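Local coordinates for protein putative glucoamylase (Bacteroides uniformis, PDB 4GL3) that is a putative glucoamylase, a largely helical protein that probably hydrolyses glycosidic bonds in sugar chains, at residues Gly71-Thr74 with Arg75-Ala79; Glu148-Ile151 with Arg152-Asn156; Ile379-Gly382 with Pro383-Val386; Lys408-Arg412 with Leu413-Ser417. One frame throughout, in Å; residues are numbered along the deposited sequence.

Contact 1 (Gly71-Thr74 with Arg75-Ala79); sequences GFVT and REQGA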
# COMPACT_ATOMS: atom_id res chain seq x y z
N GLY A 71 -6.81 -12.28 16.49
CA GLY A 71 -6.74 -13.64 17.00
C GLY A 71 -6.55 -14.69 15.91
O GLY A 71 -6.74 -15.87 16.17
N PHE A 72 -6.14 -14.30 14.71
CA PHE A 72 -5.81 -15.28 13.67
C PHE A 72 -4.54 -16.05 14.02
O PHE A 72 -4.42 -17.20 13.63
CB PHE A 72 -5.63 -14.64 12.28
CG PHE A 72 -6.81 -13.81 11.80
CD1 PHE A 72 -8.10 -14.07 12.22
CD2 PHE A 72 -6.59 -12.77 10.91
CE1 PHE A 72 -9.15 -13.30 11.77
CE2 PHE A 72 -7.62 -12.00 10.47
CZ PHE A 72 -8.91 -12.26 10.88
N VAL A 73 -3.59 -15.40 14.70
CA VAL A 73 -2.40 -16.07 15.27
C VAL A 73 -2.18 -15.52 16.69
O VAL A 73 -2.74 -14.48 17.05
CB VAL A 73 -1.10 -15.83 14.41
CG1 VAL A 73 -1.20 -16.50 13.04
CG2 VAL A 73 -0.76 -14.34 14.27
N THR A 74 -1.37 -16.21 17.50
CA THR A 74 -1.03 -15.67 18.81
C THR A 74 0.06 -14.59 18.68
O THR A 74 0.77 -14.45 17.65
CB THR A 74 -0.55 -16.74 19.81
OG1 THR A 74 0.75 -17.18 19.42
CG2 THR A 74 -1.56 -17.93 19.98
N ARG A 75 0.18 -13.79 19.73
CA ARG A 75 1.19 -12.77 19.75
C ARG A 75 2.60 -13.37 19.68
O ARG A 75 3.48 -12.78 19.09
CB ARG A 75 1.11 -11.92 21.01
CG ARG A 75 1.84 -10.60 20.80
CD ARG A 75 2.28 -10.04 22.10
NE ARG A 75 3.10 -8.84 21.96
CZ ARG A 75 2.65 -7.60 21.84
NH1 ARG A 75 1.37 -7.31 21.75
NH2 ARG A 75 3.53 -6.64 21.80
N GLU A 76 2.80 -14.50 20.34
CA GLU A 76 4.09 -15.18 20.31
C GLU A 76 4.36 -15.66 18.88
O GLU A 76 5.47 -15.51 18.40
CB GLU A 76 4.13 -16.35 21.31
CG GLU A 76 4.00 -15.94 22.79
CD GLU A 76 2.63 -15.29 23.14
OE1 GLU A 76 1.54 -15.74 22.67
OE2 GLU A 76 2.63 -14.29 23.90
N GLN A 77 3.34 -16.19 18.19
CA GLN A 77 3.54 -16.62 16.81
C GLN A 77 3.87 -15.46 15.91
O GLN A 77 4.74 -15.58 15.04
CB GLN A 77 2.34 -17.35 16.23
CG GLN A 77 2.06 -18.71 16.83
CD GLN A 77 0.71 -19.25 16.35
OE1 GLN A 77 -0.32 -18.58 16.40
NE2 GLN A 77 0.74 -20.44 15.83
N GLY A 78 3.15 -14.37 16.09
CA GLY A 78 3.33 -13.23 15.24
C GLY A 78 4.70 -12.58 15.43
O GLY A 78 5.35 -12.16 14.47
N ALA A 79 5.14 -12.50 16.68
CA ALA A 79 6.46 -11.95 17.03
C ALA A 79 7.57 -12.82 16.45
O ALA A 79 8.58 -12.33 15.93
CB ALA A 79 6.60 -11.84 18.55
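T74 and Q77 build a capping box at the start of helix 75-90, with T74 as the N-cap and the two residues bonded to each other in both directions. In one direction the backbone amide of Q77 gives its hydrogen to the T74 hydroxyl, N to OG1 3.0 Å at 160°. Chi1 of 71° sets OG1 between the T74 N and carbonyl carbon, within bonding distance of the Q77 amide. In the other direction T74 N reaches Q77 OE1 at 2.8 Å, almost straight at 171°, and arrives in the plane of the side-chain amide on a lone pair.

Among backbone groups, G78 N bonds T74 O at 2.8 Å and opens the regular helical pattern. The aliphatic part of Q77 packs against the hydroxyl: the two side chains of the box cross at about a right angle, with Q77 CG 3.3 Å from T74 OG1. With an alanine in place of Q77, the T74 amide would probably lose its acceptor and the loop before the helix would be held less firmly.

Charge enters through R75, whose extended chain leads away from the cap to a salt bridge with E148 on helix 146-161. V73 packs on F27, W31 and I68, and its CA lies 3.5 Å from Q77 OE1.

Contact 2 (Glu148-Ile151 with Arg152-Asn156); sequences ENRI and RGIIN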
# COMPACT_ATOMS: atom_id res chain seq x y z
N GLU A 148 10.98 -9.40 21.29
CA GLU A 148 10.45 -8.10 20.92
C GLU A 148 11.51 -7.03 21.13
O GLU A 148 11.53 -6.04 20.41
CB GLU A 148 9.13 -7.77 21.64
CG GLU A 148 8.06 -8.82 21.39
CD GLU A 148 6.64 -8.39 21.73
OE1 GLU A 148 6.40 -7.18 22.02
OE2 GLU A 148 5.75 -9.27 21.66
N ASN A 149 12.41 -7.23 22.08
CA ASN A 149 13.53 -6.30 22.23
C ASN A 149 14.34 -6.31 20.94
O ASN A 149 14.75 -5.24 20.47
CB ASN A 149 14.41 -6.65 23.43
CG ASN A 149 13.72 -6.39 24.76
OD1 ASN A 149 12.73 -5.66 24.84
ND2 ASN A 149 14.26 -7.00 25.82
N ARG A 150 14.52 -7.49 20.36
CA ARG A 150 15.36 -7.66 19.18
C ARG A 150 14.66 -7.14 17.93
O ARG A 150 15.29 -6.53 17.09
CB ARG A 150 15.70 -9.12 19.02
CG ARG A 150 16.70 -9.44 17.91
CD ARG A 150 18.13 -9.42 18.43
NE ARG A 150 18.84 -8.17 18.11
CZ ARG A 150 19.64 -7.99 17.06
NH1 ARG A 150 19.87 -8.97 16.19
NH2 ARG A 150 20.23 -6.80 16.87
N ILE A 151 13.36 -7.40 17.80
CA ILE A 151 12.55 -6.79 16.76
C ILE A 151 12.73 -5.27 16.72
O ILE A 151 13.00 -4.70 15.67
CB ILE A 151 11.04 -7.11 16.90
CG1 ILE A 151 10.73 -8.58 16.56
CG2 ILE A 151 10.24 -6.23 15.96
CD1 ILE A 151 9.37 -9.10 17.02
N ARG A 152 12.54 -4.61 17.85
CA ARG A 152 12.65 -3.14 17.90
C ARG A 152 14.05 -2.66 17.56
O ARG A 152 14.20 -1.66 16.85
CB ARG A 152 12.24 -2.60 19.30
CG ARG A 152 10.73 -2.71 19.59
CD ARG A 152 10.31 -1.89 20.79
NE ARG A 152 11.17 -2.10 21.97
CZ ARG A 152 11.09 -3.13 22.81
NH1 ARG A 152 10.19 -4.09 22.63
NH2 ARG A 152 11.93 -3.20 23.84
N GLY A 153 15.07 -3.33 18.11
CA GLY A 153 16.49 -2.98 17.86
C GLY A 153 16.85 -3.08 16.39
O GLY A 153 17.50 -2.17 15.83
N ILE A 154 16.43 -4.18 15.76
CA ILE A 154 16.73 -4.39 14.38
C ILE A 154 16.02 -3.35 13.56
O ILE A 154 16.62 -2.76 12.67
CB ILE A 154 16.38 -5.81 13.85
CG1 ILE A 154 17.35 -6.87 14.46
CG2 ILE A 154 16.43 -5.83 12.31
CD1 ILE A 154 16.96 -8.34 14.20
N ILE A 155 14.73 -3.10 13.83
CA ILE A 155 13.96 -2.14 13.02
C ILE A 155 14.58 -0.74 13.18
O ILE A 155 14.72 -0.03 12.22
CB ILE A 155 12.46 -2.11 13.39
CG1 ILE A 155 11.75 -3.38 12.89
CG2 ILE A 155 11.79 -0.85 12.85
CD1 ILE A 155 10.32 -3.59 13.36
N ASN A 156 14.97 -0.37 14.40
CA ASN A 156 15.48 0.98 14.59
C ASN A 156 16.79 1.16 13.80
O ASN A 156 17.00 2.20 13.23
CB ASN A 156 15.74 1.30 16.06
CG ASN A 156 15.94 2.81 16.27
OD1 ASN A 156 15.07 3.65 15.96
ND2 ASN A 156 17.07 3.14 16.77
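Four successive i to i+4 backbone bonds, running from the carbonyls of E148, N149, R150 and I151 to the amides of R152, G153, I154 and I155, span 2.9 to 3.1 Å between N and O and are all close to straight, the evidence for an unbroken alpha-helix here.

On the polar side, R152 turns back along the helix. Its bend at chi3 carries the guanidinium over E148 O and N149 CA, and NH2 bonds N149 OD1 at 2.8 Å. That bond is not straight (140°): the oxygen lies 26° out of the guanidinium plane, and the amide and guanidinium planes stand 84° apart. R152 NH1 bonds the backbone oxygens of F141 and K143, so one guanidinium joins the helix to the loop leading into it. A leucine in place of R152 would probably leave those two carbonyls and N149 OD1 without this donor.

These residues form the early and middle part of helix 146-161, which packs against helices 75-90 and 124-140. R150 lays its guanidinium flat on I154: CG1 sits over the centre of the group, 3.6 Å from R150 CZ, while I154 itself packs on V86 and S90 of helix 75-90. The bends at chi2 and chi3 bring the R150 chain forward along the helix to I154.

I151 and I155 lie side by side and point the same way, I151 CG2 meeting I155 CD1 at 3.7 Å. I155 continues onto L134 and A137 of helix 124-140.

Contact 3 (Ile379-Gly382 with Pro383-Val386); sequences IDQG and PIIV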
# COMPACT_ATOMS: atom_id res chain seq x y z
N ILE A 379 0.19 -6.90 -3.45
CA ILE A 379 -0.09 -5.46 -3.33
C ILE A 379 -1.60 -5.12 -3.42
O ILE A 379 -1.98 -4.05 -3.05
CB ILE A 379 0.73 -4.58 -4.34
CG1 ILE A 379 0.37 -4.95 -5.79
CG2 ILE A 379 2.25 -4.68 -4.04
CD1 ILE A 379 1.20 -4.24 -6.89
N ASP A 380 -2.41 -6.05 -3.90
CA ASP A 380 -3.89 -5.90 -3.90
C ASP A 380 -4.53 -6.53 -2.62
O ASP A 380 -5.49 -5.97 -2.06
CB ASP A 380 -4.44 -6.52 -5.18
CG ASP A 380 -3.98 -5.73 -6.49
OD1 ASP A 380 -3.59 -4.55 -6.39
OD2 ASP A 380 -4.08 -6.28 -7.62
N GLN A 381 -3.96 -7.63 -2.12
CA GLN A 381 -4.47 -8.31 -0.93
C GLN A 381 -4.14 -7.57 0.38
O GLN A 381 -4.95 -7.52 1.30
CB GLN A 381 -3.96 -9.76 -0.86
CG GLN A 381 -4.48 -10.68 -1.98
CD GLN A 381 -6.00 -10.66 -2.18
OE1 GLN A 381 -6.57 -9.76 -2.83
NE2 GLN A 381 -6.62 -11.71 -1.78
N GLY A 382 -2.94 -7.00 0.47
CA GLY A 382 -2.52 -6.36 1.69
C GLY A 382 -3.46 -5.26 2.16
O GLY A 382 -3.86 -5.24 3.34
N PRO A 383 -3.80 -4.33 1.25
CA PRO A 383 -4.66 -3.21 1.66
C PRO A 383 -6.07 -3.63 2.07
O PRO A 383 -6.70 -2.93 2.87
CB PRO A 383 -4.68 -2.27 0.42
CG PRO A 383 -3.39 -2.61 -0.32
CD PRO A 383 -3.20 -4.10 -0.09
N ILE A 384 -6.56 -4.74 1.54
CA ILE A 384 -7.87 -5.23 1.93
C ILE A 384 -7.86 -5.55 3.41
O ILE A 384 -8.75 -5.09 4.13
CB ILE A 384 -8.32 -6.45 1.11
CG1 ILE A 384 -8.52 -6.05 -0.36
CG2 ILE A 384 -9.60 -7.06 1.70
CD1 ILE A 384 -8.69 -7.27 -1.30
N ILE A 385 -6.84 -6.27 3.88
CA ILE A 385 -6.78 -6.67 5.30
C ILE A 385 -6.62 -5.42 6.15
O ILE A 385 -7.33 -5.21 7.14
CB ILE A 385 -5.58 -7.61 5.64
CG1 ILE A 385 -5.62 -8.90 4.86
CG2 ILE A 385 -5.57 -7.97 7.14
CD1 ILE A 385 -4.30 -9.66 4.85
N VAL A 386 -5.65 -4.59 5.79
CA VAL A 386 -5.23 -3.49 6.65
C VAL A 386 -6.20 -2.34 6.69
O VAL A 386 -6.41 -1.75 7.73
CB VAL A 386 -3.78 -3.00 6.27
CG1 VAL A 386 -3.43 -1.74 7.05
CG2 VAL A 386 -2.77 -4.10 6.54
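P383 sets its ring against the preceding turn of the helix, with CD 3.2 Å from I379 O and CG 3.4 Å from the same oxygen. A proline nitrogen carries no hydrogen, so the usual bond from residue 383 to I379 O is missing, and ring carbons occupy the place of the donor.

The bonds just beyond are uneven. Q381 O receives two weak ones, from I384 N at 3.2 Å with a bent angle of 125° and from I385 N at 3.4 Å. Regular geometry returns with V386 N to G382 O, 3.1 Å and 165°, the donor lying in the carbonyl plane.

Among side chains, Q381 and I384 run side by side in the same direction, and I384 CD1 comes 3.6 Å from Q381 OE1. Chi2 of -51° bends the Q381 chain beyond CG, bringing its oxygen level with that methyl. I384 CD1 also lies 3.5 Å from D380 O, a carbonyl that has a second contact as acceptor for the T327 hydroxyl.

Farther out, weak bonds from Q381 NE2 to Y359 O and F361 O hold the other end of that amide. P383 packs on F59 and S331, while I385 fits against A63 and V66 of helix 54-69 and T26 of helix 15-27. Helix 378-393 is thus enclosed by neighbouring helices near the centre of the chain. The missing amide bond and the weakened bonds after it identify a proline kink within a buried helix.

Contact 4 (Lys408-Arg412 with Leu413-Ser417); sequences KGLRR and LGFTS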
# COMPACT_ATOMS: atom_id res chain seq x y z
N LYS A 408 7.80 14.16 13.88
CA LYS A 408 8.76 15.24 13.56
C LYS A 408 8.74 15.56 12.09
O LYS A 408 8.74 16.72 11.74
CB LYS A 408 10.21 14.92 14.00
CG LYS A 408 10.40 15.01 15.49
CD LYS A 408 11.73 14.44 15.98
CE LYS A 408 11.75 14.31 17.51
NZ LYS A 408 13.13 13.99 18.00
N GLY A 409 8.77 14.54 11.25
CA GLY A 409 8.70 14.73 9.81
C GLY A 409 7.47 15.50 9.33
O GLY A 409 7.59 16.45 8.51
N LEU A 410 6.31 15.12 9.83
CA LEU A 410 5.07 15.79 9.43
C LEU A 410 5.12 17.24 9.84
O LEU A 410 4.70 18.09 9.07
CB LEU A 410 3.87 15.09 10.05
CG LEU A 410 3.49 13.72 9.51
CD1 LEU A 410 2.41 13.07 10.40
CD2 LEU A 410 3.00 13.82 8.06
N ARG A 411 5.61 17.55 11.04
CA ARG A 411 5.74 18.95 11.45
C ARG A 411 6.69 19.72 10.55
O ARG A 411 6.38 20.83 10.16
CB ARG A 411 6.22 19.08 12.90
CG ARG A 411 5.13 18.86 13.91
CD ARG A 411 5.44 19.57 15.21
NE ARG A 411 4.79 18.88 16.31
CZ ARG A 411 3.57 19.18 16.74
NH1 ARG A 411 2.88 20.17 16.19
NH2 ARG A 411 3.06 18.47 17.74
N ARG A 412 7.85 19.14 10.21
CA ARG A 412 8.81 19.81 9.32
C ARG A 412 8.15 20.21 8.00
O ARG A 412 8.44 21.27 7.48
CB ARG A 412 10.04 18.90 9.00
CG ARG A 412 10.97 18.73 10.16
CD ARG A 412 12.20 17.95 9.75
NE ARG A 412 13.06 18.74 8.87
CZ ARG A 412 13.55 18.34 7.71
NH1 ARG A 412 13.34 17.13 7.25
NH2 ARG A 412 14.27 19.18 6.99
N LEU A 413 7.27 19.35 7.47
CA LEU A 413 6.63 19.60 6.21
C LEU A 413 5.39 20.48 6.32
O LEU A 413 4.78 20.76 5.32
CB LEU A 413 6.31 18.29 5.49
CG LEU A 413 7.50 17.45 5.08
CD1 LEU A 413 7.04 16.21 4.34
CD2 LEU A 413 8.52 18.28 4.30
N GLY A 414 5.05 20.96 7.52
CA GLY A 414 3.98 21.89 7.69
C GLY A 414 2.62 21.25 7.92
O GLY A 414 1.61 21.91 7.81
N PHE A 415 2.57 19.97 8.25
CA PHE A 415 1.25 19.33 8.43
C PHE A 415 0.63 19.68 9.77
O PHE A 415 1.35 19.94 10.72
CB PHE A 415 1.33 17.83 8.41
CG PHE A 415 1.48 17.24 7.06
CD1 PHE A 415 2.72 17.21 6.44
CD2 PHE A 415 0.39 16.74 6.40
CE1 PHE A 415 2.86 16.63 5.18
CE2 PHE A 415 0.52 16.19 5.15
CZ PHE A 415 1.77 16.12 4.54
N THR A 416 -0.71 19.71 9.82
CA THR A 416 -1.48 19.65 11.08
C THR A 416 -2.27 18.32 11.06
O THR A 416 -2.57 17.74 9.98
CB THR A 416 -2.45 20.83 11.23
OG1 THR A 416 -3.27 20.86 10.07
CG2 THR A 416 -1.71 22.21 11.38
N SER A 417 -2.56 17.80 12.25
CA SER A 417 -3.25 16.49 12.40
C SER A 417 -3.74 16.41 13.85
O SER A 417 -3.11 16.98 14.75
CB SER A 417 -2.29 15.34 12.08
OG SER A 417 -2.82 14.06 12.44
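L410 CD2 lies over one face of the F415 ring, 3.9 Å from its centroid and 17° off the ring normal, a CH-pi contact. The methyl is displaced toward the rim rather than centred, and the nearest ring atom, CD1, is 3.8 Å from L410 CD2. The two side chains cross obliquely. Chi1 of -77° puts F415 CG anti to its own carbonyl carbon, and the ring then swings back over the last helical turn; L410 O meets the ring at its edge, in plane, 3.4 Å from F415 CD1.

The backbone at this place forms a Schellman motif closing helix 404-412. F415 N bonds L410 O at 3.0 Å and G414 N bonds R411 O, also at 3.0 Å. G414 has a phi of 89°, at which a CB would jam against the carbonyl oxygen of L413.

L413 N still bonds G409 O at 3.1 Å in the helical manner. Its side chain turns to A204 and Y216, while L410 and F415 both touch I201 of helix 197-205. R412 heads elsewhere, its NH1 bonding A204 O and I211 O.

How the contacts relate
Contacts 1 to 4 follow one another along the chain, and each is local to a single helix or its end: the start of helix 75-90, the early and middle turns of helix 146-161, the interior of helix 378-393 and the close of helix 404-412. Only contacts 1 and 2 touch. Their centres are 17 Å apart, and they are joined by the R75-E148 salt bridge, with I151 CD1 packed at 3.5 Å from A79 O. Contact 3 lies about 7 Å from the chain centre, the others 21 to 23 Å from it. Contact 4 stands apart, its centre 26 to 34 Å from the rest. Three contacts thus lie toward the periphery of the chain, while the kinked helix of contact 3 is buried near its centre.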